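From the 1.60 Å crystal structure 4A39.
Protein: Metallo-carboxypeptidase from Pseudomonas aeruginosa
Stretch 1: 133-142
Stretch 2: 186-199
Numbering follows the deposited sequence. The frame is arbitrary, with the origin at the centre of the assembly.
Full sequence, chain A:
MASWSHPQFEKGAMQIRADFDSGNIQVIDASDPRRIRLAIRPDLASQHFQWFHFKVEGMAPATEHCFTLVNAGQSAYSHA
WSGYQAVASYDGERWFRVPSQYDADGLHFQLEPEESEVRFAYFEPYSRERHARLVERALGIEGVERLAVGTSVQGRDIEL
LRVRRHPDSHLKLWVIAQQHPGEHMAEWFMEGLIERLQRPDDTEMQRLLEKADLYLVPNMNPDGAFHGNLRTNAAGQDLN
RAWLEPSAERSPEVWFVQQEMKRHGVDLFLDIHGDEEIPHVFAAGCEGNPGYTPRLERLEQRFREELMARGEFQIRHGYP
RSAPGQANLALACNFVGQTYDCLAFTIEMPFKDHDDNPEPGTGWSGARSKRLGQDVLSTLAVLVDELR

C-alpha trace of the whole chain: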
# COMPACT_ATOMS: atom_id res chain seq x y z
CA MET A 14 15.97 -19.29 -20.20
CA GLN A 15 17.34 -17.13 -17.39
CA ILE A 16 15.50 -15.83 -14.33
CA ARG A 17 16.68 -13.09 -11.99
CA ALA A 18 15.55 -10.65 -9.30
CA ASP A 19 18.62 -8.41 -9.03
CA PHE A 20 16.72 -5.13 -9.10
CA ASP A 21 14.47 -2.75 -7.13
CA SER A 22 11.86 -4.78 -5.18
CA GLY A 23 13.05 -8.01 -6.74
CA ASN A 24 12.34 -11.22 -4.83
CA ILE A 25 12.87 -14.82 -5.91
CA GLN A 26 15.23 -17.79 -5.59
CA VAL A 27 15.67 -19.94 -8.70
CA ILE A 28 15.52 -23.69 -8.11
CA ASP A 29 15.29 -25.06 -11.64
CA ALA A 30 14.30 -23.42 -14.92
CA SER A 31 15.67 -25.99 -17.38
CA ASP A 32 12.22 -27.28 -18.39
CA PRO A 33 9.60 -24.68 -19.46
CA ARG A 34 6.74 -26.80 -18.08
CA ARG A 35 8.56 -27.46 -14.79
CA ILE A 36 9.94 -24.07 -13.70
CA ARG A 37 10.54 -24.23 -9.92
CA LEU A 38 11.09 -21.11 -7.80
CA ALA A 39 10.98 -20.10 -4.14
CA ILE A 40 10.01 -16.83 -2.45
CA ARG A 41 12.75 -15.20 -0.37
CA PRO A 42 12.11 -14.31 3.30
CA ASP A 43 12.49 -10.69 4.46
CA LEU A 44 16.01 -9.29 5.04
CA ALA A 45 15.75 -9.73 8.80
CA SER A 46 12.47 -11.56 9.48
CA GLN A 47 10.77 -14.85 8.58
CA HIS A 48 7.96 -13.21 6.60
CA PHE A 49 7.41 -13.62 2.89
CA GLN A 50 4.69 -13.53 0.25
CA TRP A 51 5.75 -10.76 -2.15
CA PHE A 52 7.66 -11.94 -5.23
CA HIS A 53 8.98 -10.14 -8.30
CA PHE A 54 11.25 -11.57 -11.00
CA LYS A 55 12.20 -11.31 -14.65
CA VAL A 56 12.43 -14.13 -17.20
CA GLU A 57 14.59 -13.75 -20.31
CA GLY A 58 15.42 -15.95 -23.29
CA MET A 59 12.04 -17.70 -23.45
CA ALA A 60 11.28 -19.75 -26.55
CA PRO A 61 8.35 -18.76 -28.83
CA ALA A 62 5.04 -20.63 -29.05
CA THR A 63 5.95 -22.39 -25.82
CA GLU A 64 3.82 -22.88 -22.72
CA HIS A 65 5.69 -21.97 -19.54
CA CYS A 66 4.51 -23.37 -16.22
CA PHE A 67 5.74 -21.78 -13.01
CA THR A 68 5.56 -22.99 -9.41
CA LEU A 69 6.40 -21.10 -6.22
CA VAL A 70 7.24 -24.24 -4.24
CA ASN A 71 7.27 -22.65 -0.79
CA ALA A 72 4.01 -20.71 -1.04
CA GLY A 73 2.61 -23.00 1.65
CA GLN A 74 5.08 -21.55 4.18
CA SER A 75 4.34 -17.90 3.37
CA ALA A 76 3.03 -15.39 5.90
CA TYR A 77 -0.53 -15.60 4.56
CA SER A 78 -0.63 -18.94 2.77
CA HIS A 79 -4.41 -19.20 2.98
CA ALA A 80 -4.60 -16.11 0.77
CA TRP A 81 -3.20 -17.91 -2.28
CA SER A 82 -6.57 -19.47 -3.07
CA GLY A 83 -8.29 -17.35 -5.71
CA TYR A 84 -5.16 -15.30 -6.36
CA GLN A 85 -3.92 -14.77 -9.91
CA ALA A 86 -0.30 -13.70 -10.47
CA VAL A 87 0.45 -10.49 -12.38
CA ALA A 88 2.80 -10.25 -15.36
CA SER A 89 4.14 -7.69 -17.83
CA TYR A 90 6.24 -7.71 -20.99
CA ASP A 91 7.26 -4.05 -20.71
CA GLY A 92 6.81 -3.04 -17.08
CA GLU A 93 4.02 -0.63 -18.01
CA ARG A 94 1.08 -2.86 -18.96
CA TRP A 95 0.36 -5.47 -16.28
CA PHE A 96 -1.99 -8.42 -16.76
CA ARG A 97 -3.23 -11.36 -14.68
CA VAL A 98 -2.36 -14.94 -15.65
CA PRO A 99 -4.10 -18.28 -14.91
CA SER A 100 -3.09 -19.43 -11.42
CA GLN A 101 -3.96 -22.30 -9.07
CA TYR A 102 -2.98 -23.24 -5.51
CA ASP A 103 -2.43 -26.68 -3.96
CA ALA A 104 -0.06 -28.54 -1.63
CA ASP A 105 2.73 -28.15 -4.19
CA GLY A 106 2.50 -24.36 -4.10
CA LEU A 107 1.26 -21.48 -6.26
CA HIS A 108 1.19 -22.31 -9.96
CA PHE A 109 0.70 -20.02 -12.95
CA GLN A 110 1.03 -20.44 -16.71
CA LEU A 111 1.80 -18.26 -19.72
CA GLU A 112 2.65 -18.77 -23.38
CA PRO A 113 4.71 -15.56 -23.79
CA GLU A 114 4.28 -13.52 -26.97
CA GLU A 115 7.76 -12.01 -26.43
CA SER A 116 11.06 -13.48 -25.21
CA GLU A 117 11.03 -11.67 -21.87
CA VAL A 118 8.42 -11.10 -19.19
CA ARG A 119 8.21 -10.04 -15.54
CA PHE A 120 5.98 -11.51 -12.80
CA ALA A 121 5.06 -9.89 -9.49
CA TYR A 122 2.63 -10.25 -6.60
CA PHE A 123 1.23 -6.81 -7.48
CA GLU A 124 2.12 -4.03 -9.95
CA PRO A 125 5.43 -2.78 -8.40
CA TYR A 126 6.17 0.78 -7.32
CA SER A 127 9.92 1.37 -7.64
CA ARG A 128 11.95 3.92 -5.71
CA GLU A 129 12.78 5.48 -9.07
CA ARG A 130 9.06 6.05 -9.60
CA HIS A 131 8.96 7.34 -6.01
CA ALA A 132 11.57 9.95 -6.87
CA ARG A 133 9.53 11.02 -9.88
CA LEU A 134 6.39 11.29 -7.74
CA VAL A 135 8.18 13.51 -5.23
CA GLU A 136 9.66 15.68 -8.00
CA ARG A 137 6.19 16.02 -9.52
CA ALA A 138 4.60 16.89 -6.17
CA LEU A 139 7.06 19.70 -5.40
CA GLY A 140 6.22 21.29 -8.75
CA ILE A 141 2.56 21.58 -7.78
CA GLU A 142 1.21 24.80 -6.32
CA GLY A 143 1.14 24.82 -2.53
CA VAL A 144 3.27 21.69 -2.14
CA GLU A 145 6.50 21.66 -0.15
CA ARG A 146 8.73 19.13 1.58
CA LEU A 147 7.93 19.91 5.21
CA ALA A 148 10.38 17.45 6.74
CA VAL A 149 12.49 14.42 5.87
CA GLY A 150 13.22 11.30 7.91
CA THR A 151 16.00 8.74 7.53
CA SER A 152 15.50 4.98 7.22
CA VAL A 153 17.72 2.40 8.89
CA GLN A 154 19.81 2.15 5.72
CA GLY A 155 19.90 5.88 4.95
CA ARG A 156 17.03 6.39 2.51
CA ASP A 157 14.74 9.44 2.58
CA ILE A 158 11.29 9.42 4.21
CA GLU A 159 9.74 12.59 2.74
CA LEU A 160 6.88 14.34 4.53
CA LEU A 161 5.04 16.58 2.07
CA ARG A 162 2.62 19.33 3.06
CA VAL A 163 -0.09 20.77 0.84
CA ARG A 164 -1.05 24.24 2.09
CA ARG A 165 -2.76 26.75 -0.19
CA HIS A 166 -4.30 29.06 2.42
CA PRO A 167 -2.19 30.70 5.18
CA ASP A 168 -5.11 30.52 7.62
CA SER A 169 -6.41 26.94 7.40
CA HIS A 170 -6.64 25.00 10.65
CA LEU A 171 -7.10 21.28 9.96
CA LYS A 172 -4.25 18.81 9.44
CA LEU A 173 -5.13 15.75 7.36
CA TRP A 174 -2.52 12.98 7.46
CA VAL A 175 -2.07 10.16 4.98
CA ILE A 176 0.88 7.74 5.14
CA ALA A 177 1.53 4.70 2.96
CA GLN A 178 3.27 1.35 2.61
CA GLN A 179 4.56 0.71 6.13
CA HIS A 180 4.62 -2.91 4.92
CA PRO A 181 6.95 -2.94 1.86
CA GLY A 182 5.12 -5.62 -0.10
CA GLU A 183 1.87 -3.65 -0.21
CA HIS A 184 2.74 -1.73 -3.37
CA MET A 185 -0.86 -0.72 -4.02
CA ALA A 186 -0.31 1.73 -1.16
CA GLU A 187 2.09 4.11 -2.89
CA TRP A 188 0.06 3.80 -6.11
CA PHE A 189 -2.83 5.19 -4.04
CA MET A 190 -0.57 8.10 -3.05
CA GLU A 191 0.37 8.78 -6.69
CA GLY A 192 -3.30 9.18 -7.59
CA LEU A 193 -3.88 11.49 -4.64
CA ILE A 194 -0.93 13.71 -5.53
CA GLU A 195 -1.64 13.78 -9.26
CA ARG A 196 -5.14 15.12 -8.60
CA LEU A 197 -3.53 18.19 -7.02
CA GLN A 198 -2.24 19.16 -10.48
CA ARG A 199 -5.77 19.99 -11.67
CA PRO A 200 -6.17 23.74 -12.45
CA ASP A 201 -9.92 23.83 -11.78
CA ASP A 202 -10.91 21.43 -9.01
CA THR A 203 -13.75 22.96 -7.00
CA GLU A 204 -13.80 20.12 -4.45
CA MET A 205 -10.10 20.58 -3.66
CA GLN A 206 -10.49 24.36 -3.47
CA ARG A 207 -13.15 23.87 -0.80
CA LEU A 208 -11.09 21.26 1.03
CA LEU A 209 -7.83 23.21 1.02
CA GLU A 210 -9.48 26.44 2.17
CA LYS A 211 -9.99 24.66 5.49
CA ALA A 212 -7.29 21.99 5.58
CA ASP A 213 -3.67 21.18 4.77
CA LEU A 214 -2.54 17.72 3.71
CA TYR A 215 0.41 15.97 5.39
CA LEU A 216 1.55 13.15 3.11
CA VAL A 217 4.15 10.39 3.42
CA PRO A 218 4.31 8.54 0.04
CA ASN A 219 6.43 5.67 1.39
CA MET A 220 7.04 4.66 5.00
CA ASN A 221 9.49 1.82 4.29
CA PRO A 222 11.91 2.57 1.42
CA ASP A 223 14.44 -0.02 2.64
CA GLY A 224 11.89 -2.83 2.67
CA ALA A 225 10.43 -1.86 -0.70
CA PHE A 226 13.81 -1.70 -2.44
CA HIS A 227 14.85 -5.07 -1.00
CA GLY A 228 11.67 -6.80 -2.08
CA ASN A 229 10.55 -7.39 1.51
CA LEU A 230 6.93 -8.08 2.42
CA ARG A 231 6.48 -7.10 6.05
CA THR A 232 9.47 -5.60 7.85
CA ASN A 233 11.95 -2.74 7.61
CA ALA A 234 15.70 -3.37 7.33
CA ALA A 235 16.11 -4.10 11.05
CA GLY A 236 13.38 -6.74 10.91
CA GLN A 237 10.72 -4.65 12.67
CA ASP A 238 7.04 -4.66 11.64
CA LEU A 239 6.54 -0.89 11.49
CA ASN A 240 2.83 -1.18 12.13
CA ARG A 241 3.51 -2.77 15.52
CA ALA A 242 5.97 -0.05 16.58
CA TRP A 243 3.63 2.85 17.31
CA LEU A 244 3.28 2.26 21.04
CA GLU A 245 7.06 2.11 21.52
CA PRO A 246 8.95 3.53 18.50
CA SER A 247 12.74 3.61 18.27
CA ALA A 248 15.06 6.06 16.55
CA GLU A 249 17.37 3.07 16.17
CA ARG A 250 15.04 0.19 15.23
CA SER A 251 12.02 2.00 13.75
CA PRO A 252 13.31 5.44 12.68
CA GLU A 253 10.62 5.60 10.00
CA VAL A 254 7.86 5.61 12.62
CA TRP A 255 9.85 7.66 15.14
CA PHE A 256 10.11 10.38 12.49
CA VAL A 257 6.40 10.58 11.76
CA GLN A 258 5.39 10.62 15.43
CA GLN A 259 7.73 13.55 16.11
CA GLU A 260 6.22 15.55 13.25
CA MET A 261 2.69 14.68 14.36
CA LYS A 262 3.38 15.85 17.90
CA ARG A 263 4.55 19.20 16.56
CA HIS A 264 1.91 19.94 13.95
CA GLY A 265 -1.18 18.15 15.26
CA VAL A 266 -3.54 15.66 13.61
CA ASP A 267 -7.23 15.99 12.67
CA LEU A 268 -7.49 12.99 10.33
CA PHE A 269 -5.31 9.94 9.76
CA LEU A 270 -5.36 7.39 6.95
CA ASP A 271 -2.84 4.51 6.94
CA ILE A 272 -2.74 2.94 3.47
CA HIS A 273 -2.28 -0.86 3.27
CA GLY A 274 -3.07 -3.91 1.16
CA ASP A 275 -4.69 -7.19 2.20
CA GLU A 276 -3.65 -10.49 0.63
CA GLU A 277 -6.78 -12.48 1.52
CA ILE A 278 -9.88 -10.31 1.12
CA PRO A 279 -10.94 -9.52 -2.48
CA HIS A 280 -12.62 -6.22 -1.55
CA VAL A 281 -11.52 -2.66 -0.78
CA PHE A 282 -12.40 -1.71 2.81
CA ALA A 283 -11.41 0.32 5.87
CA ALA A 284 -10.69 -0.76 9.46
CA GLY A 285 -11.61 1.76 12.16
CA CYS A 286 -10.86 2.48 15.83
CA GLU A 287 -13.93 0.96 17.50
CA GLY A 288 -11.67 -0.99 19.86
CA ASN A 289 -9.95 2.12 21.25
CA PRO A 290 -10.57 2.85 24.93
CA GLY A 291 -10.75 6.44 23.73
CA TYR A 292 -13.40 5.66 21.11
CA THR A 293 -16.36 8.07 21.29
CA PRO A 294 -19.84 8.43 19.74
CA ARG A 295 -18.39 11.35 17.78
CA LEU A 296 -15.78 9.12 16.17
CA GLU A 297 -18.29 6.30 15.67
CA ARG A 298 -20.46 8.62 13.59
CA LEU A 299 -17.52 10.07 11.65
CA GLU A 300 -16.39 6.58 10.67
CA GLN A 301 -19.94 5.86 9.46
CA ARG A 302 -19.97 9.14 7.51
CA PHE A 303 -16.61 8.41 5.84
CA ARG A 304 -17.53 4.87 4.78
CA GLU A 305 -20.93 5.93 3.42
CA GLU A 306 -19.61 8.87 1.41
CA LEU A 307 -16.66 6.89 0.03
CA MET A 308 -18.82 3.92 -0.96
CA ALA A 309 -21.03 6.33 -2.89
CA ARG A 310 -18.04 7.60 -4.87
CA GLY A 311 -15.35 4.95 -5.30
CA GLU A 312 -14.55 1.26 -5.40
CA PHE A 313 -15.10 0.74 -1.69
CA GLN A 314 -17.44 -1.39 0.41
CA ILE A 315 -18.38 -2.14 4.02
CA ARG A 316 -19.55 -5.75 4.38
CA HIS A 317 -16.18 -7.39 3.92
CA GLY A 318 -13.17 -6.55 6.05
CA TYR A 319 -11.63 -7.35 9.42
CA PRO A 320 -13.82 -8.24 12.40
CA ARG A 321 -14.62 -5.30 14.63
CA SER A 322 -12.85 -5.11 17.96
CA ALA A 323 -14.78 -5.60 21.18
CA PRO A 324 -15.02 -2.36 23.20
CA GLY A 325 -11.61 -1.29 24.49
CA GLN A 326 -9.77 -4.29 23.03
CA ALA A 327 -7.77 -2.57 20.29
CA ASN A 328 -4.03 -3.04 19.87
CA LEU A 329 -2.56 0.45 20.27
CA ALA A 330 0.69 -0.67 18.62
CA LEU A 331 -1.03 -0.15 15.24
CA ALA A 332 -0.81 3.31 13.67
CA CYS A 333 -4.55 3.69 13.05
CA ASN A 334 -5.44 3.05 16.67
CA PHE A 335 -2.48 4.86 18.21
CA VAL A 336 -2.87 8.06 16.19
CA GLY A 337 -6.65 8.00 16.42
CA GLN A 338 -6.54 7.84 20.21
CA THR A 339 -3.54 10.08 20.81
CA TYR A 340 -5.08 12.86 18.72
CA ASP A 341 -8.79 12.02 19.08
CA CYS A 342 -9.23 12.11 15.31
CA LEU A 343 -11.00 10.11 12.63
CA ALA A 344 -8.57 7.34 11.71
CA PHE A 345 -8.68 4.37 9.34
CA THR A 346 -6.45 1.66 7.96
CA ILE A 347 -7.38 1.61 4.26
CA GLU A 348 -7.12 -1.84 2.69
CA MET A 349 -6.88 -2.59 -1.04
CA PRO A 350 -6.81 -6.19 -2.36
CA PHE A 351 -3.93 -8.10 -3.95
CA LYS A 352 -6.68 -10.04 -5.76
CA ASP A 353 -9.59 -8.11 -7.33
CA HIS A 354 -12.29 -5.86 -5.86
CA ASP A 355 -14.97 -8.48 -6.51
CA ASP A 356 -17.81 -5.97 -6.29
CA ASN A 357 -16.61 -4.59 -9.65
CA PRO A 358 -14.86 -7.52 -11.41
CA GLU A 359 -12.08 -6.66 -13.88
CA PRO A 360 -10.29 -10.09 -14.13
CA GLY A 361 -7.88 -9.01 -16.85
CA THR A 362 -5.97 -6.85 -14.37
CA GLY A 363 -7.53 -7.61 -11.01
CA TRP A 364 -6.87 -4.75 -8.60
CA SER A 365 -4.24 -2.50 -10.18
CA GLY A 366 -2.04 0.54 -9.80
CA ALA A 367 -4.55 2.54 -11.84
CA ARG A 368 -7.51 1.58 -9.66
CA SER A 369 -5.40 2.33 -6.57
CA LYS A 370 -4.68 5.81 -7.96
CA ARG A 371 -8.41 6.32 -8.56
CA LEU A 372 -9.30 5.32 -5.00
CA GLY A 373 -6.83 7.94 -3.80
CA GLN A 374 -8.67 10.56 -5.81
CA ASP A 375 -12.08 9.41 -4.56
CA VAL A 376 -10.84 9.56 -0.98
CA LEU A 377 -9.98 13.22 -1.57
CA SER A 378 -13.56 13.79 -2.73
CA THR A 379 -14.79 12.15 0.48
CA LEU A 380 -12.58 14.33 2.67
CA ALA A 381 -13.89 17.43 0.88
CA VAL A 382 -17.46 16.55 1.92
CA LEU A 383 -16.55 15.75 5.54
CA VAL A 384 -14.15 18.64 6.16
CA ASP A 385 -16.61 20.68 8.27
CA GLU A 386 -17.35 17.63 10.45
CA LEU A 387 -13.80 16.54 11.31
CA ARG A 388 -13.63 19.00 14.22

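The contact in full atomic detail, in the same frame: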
# COMPACT_ATOMS: atom_id res chain seq x y z
N ARG A 133 10.28 10.25 -8.90
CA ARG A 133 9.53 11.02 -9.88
C ARG A 133 8.25 11.60 -9.26
O ARG A 133 7.86 12.73 -9.57
CB ARG A 133 9.17 10.16 -11.09
CG ARG A 133 10.38 9.78 -11.94
CD ARG A 133 9.97 9.28 -13.33
NE ARG A 133 9.25 8.01 -13.29
CZ ARG A 133 9.82 6.83 -13.05
NH1 ARG A 133 11.13 6.75 -12.82
NH2 ARG A 133 9.08 5.73 -13.04
N LEU A 134 7.61 10.83 -8.39
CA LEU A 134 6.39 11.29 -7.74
C LEU A 134 6.69 12.49 -6.85
O LEU A 134 5.94 13.46 -6.82
CB LEU A 134 5.77 10.18 -6.88
CG LEU A 134 4.55 10.60 -6.05
CD1 LEU A 134 3.44 11.08 -6.98
CD2 LEU A 134 4.07 9.43 -5.21
N VAL A 135 7.80 12.42 -6.11
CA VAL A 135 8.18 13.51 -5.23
C VAL A 135 8.52 14.75 -6.06
O VAL A 135 8.07 15.85 -5.73
CB VAL A 135 9.39 13.13 -4.34
CG1 VAL A 135 9.90 14.35 -3.60
CG2 VAL A 135 8.96 12.07 -3.32
N GLU A 136 9.28 14.56 -7.13
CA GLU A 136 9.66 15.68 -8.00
C GLU A 136 8.40 16.33 -8.57
O GLU A 136 8.30 17.56 -8.63
CB GLU A 136 10.55 15.18 -9.15
CG GLU A 136 10.62 16.14 -10.35
CD GLU A 136 11.56 15.65 -11.44
OE1 GLU A 136 11.53 14.44 -11.76
OE2 GLU A 136 12.31 16.47 -11.99
N ARG A 137 7.44 15.51 -8.97
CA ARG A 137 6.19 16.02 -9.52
C ARG A 137 5.39 16.80 -8.47
O ARG A 137 4.84 17.86 -8.75
CB ARG A 137 5.34 14.87 -10.07
CG ARG A 137 3.97 15.29 -10.57
CD ARG A 137 3.19 14.09 -11.09
NE ARG A 137 3.86 13.47 -12.23
CZ ARG A 137 3.93 14.01 -13.44
NH1 ARG A 137 3.34 15.17 -13.69
NH2 ARG A 137 4.56 13.37 -14.42
N ALA A 138 5.34 16.26 -7.26
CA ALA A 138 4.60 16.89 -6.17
C ALA A 138 5.14 18.28 -5.83
O ALA A 138 4.37 19.22 -5.65
CB ALA A 138 4.64 16.01 -4.93
N LEU A 139 6.46 18.41 -5.74
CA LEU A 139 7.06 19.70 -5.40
C LEU A 139 6.90 20.76 -6.48
O LEU A 139 7.19 21.93 -6.25
CB LEU A 139 8.54 19.50 -5.06
CG LEU A 139 8.78 18.57 -3.86
CD1 LEU A 139 10.28 18.33 -3.68
CD2 LEU A 139 8.18 19.18 -2.61
N GLY A 140 6.43 20.35 -7.66
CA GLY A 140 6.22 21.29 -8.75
C GLY A 140 4.79 21.78 -8.77
O GLY A 140 4.43 22.64 -9.56
N ILE A 141 3.97 21.21 -7.88
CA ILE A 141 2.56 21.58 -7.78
C ILE A 141 2.40 22.76 -6.84
O ILE A 141 3.13 22.90 -5.85
CB ILE A 141 1.71 20.39 -7.25
CG1 ILE A 141 1.70 19.26 -8.29
CG2 ILE A 141 0.29 20.86 -6.95
CD1 ILE A 141 0.90 18.04 -7.87
N GLU A 142 1.44 23.63 -7.14
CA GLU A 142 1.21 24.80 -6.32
C GLU A 142 0.79 24.45 -4.89
O GLU A 142 -0.12 23.64 -4.68
CB GLU A 142 0.14 25.68 -6.96
CG GLU A 142 -0.02 27.02 -6.26
CD GLU A 142 -1.46 27.44 -6.14
OE1 GLU A 142 -2.12 27.64 -7.19
OE2 GLU A 142 -1.95 27.55 -4.99
N ALA A 186 -0.30 0.57 -2.04
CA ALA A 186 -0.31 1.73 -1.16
C ALA A 186 0.30 3.00 -1.77
O ALA A 186 -0.32 4.06 -1.76
CB ALA A 186 0.36 1.40 0.16
N GLU A 187 1.52 2.91 -2.31
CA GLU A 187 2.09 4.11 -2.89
C GLU A 187 1.38 4.47 -4.20
O GLU A 187 1.35 5.64 -4.59
CB GLU A 187 3.61 4.00 -3.08
CG GLU A 187 4.22 5.27 -3.69
CD GLU A 187 5.65 5.55 -3.25
OE1 GLU A 187 6.41 4.60 -2.97
OE2 GLU A 187 6.02 6.74 -3.21
N TRP A 188 0.80 3.49 -4.89
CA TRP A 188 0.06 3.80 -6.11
C TRP A 188 -1.10 4.71 -5.71
O TRP A 188 -1.41 5.69 -6.40
CB TRP A 188 -0.49 2.53 -6.78
CG TRP A 188 0.53 1.81 -7.63
CD1 TRP A 188 1.16 0.63 -7.34
CD2 TRP A 188 1.04 2.24 -8.90
NE1 TRP A 188 2.02 0.30 -8.36
CE2 TRP A 188 1.97 1.27 -9.32
CE3 TRP A 188 0.79 3.35 -9.72
CZ2 TRP A 188 2.66 1.37 -10.54
CZ3 TRP A 188 1.48 3.46 -10.93
CH2 TRP A 188 2.40 2.47 -11.32
N PHE A 189 -1.73 4.39 -4.58
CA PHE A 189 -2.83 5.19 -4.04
C PHE A 189 -2.34 6.63 -3.84
O PHE A 189 -3.04 7.59 -4.18
CB PHE A 189 -3.29 4.57 -2.71
CG PHE A 189 -4.31 5.39 -1.94
CD1 PHE A 189 -3.92 6.50 -1.20
CD2 PHE A 189 -5.64 4.99 -1.90
CE1 PHE A 189 -4.84 7.22 -0.43
CE2 PHE A 189 -6.58 5.70 -1.13
CZ PHE A 189 -6.17 6.81 -0.39
N MET A 190 -1.14 6.78 -3.30
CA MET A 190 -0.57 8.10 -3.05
C MET A 190 -0.31 8.85 -4.36
O MET A 190 -0.48 10.07 -4.42
CB MET A 190 0.72 7.98 -2.25
CG MET A 190 0.55 7.30 -0.90
SD MET A 190 -0.58 8.17 0.23
CE MET A 190 0.46 9.53 0.77
N GLU A 191 0.12 8.14 -5.40
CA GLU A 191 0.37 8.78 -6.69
C GLU A 191 -0.92 9.39 -7.25
O GLU A 191 -0.90 10.49 -7.80
CB GLU A 191 0.96 7.79 -7.70
CG GLU A 191 1.18 8.39 -9.09
CD GLU A 191 1.86 7.44 -10.05
OE1 GLU A 191 2.97 6.96 -9.73
OE2 GLU A 191 1.29 7.18 -11.14
N GLY A 192 -2.03 8.68 -7.10
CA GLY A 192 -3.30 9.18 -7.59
C GLY A 192 -3.72 10.42 -6.83
O GLY A 192 -4.21 11.40 -7.41
N LEU A 193 -3.53 10.38 -5.51
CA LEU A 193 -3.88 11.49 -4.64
C LEU A 193 -3.10 12.73 -5.05
O LEU A 193 -3.67 13.80 -5.29
CB LEU A 193 -3.58 11.09 -3.19
CG LEU A 193 -4.02 11.97 -2.02
CD1 LEU A 193 -3.99 11.15 -0.74
CD2 LEU A 193 -3.12 13.18 -1.90
N ILE A 194 -1.78 12.59 -5.16
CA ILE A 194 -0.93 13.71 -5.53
C ILE A 194 -1.18 14.23 -6.94
O ILE A 194 -1.18 15.44 -7.17
CB ILE A 194 0.57 13.35 -5.35
CG1 ILE A 194 0.95 13.42 -3.87
CG2 ILE A 194 1.46 14.30 -6.13
CD1 ILE A 194 0.23 12.44 -2.99
N GLU A 195 -1.40 13.34 -7.89
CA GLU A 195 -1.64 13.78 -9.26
C GLU A 195 -2.92 14.61 -9.38
O GLU A 195 -3.01 15.47 -10.25
CB GLU A 195 -1.69 12.60 -10.22
CG GLU A 195 -0.40 11.81 -10.27
CD GLU A 195 -0.29 10.95 -11.51
OE1 GLU A 195 -1.33 10.46 -12.00
OE2 GLU A 195 0.85 10.76 -11.99
N ARG A 196 -3.90 14.35 -8.53
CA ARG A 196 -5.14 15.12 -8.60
C ARG A 196 -4.89 16.58 -8.25
O ARG A 196 -5.61 17.47 -8.73
CB ARG A 196 -6.21 14.55 -7.66
CG ARG A 196 -7.46 15.42 -7.63
CD ARG A 196 -8.65 14.80 -6.93
NE ARG A 196 -9.77 15.73 -6.92
CZ ARG A 196 -10.97 15.47 -6.42
NH1 ARG A 196 -11.23 14.29 -5.88
NH2 ARG A 196 -11.92 16.39 -6.47
N LEU A 197 -3.88 16.83 -7.43
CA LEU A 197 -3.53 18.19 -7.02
C LEU A 197 -3.08 19.07 -8.19
O LEU A 197 -3.07 20.30 -8.09
CB LEU A 197 -2.43 18.16 -5.96
CG LEU A 197 -2.86 17.96 -4.50
CD1 LEU A 197 -3.56 19.22 -4.00
CD2 LEU A 197 -3.76 16.76 -4.37
N GLN A 198 -2.70 18.44 -9.30
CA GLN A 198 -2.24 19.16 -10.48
C GLN A 198 -3.38 19.88 -11.21
O GLN A 198 -3.14 20.84 -11.95
CB GLN A 198 -1.56 18.20 -11.46
CG GLN A 198 -0.31 17.54 -10.93
CD GLN A 198 0.31 16.57 -11.92
OE1 GLN A 198 -0.28 15.54 -12.25
NE2 GLN A 198 1.49 16.91 -12.41
N ARG A 199 -4.60 19.40 -11.01
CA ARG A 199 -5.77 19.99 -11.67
C ARG A 199 -5.91 21.50 -11.43
O ARG A 199 -5.90 21.96 -10.29
CB ARG A 199 -7.05 19.29 -11.20
CG ARG A 199 -7.17 17.86 -11.69
CD ARG A 199 -8.43 17.20 -11.15
NE ARG A 199 -9.63 17.97 -11.48
CZ ARG A 199 -10.87 17.60 -11.15
NH1 ARG A 199 -11.07 16.47 -10.48
NH2 ARG A 199 -11.90 18.36 -11.48
O HOH W 1 3.80 11.08 -10.69

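The apolar centre of the contact is Ile194, whose CA-to-CB bond points toward the first stretch and whose CG2 methyl meets three side chains there: Ala138 CB at 3.8 Å, Leu134 CD1 at 3.9 Å and Ile141 CD1 at 4.2 Å. The helices containing Leu134 and Ile194 run nearly parallel, 19° between their N-to-C directions, with axes 10.1 Å apart at closest approach. Ala138 suits the middle of this arrangement: its CA lies 6.4 Å from the CA of Ile194, and its single methyl, set sideways to the other helix, leaves room for Ile194 CG2 to pack 3.8 Å from Ala138 CB.

Leu134 carries the apolar surface along the second helix. With chi1 t and chi2 p, Leu134 CD1 sits 3.8 Å from Glu191 CA, packing on backbone as well as side chain, while Leu134 CD2 comes within 3.9 Å of Glu187 OE2. That carboxylate is buried, but both its oxygens are hydrogen-bonded outside the two stretches, so a leucine methyl can lie beside it without leaving it unpaired.

A type I turn from Ala138 to Ile141, closed by Ile141 N to Ala138 O at 3.0 Å, brings a second buried isoleucine into the contact. The extended m,t side chain sets Ile141 CD1 3.8 Å from Leu197 CB and 3.3 Å from Gln198 CG, so the aliphatic part of the glutamine also serves as packing surface.

The polar edge belongs to exposed Arg137. Arg137 NE is 4.1 Å from Glu195 OE2, too far for a salt bridge, and the oxygen lies well out of the guanidinium plane; the charges attract without an N-H aimed at the carboxylate. A water links them, accepting a weak hydrogen bond from Arg137 NE (2.8 Å) and donating to Glu195 OE2 (3.2 Å). Altogether 497 Å² is buried, summed over both sides, with no clear direct hydrogen bond across the contact.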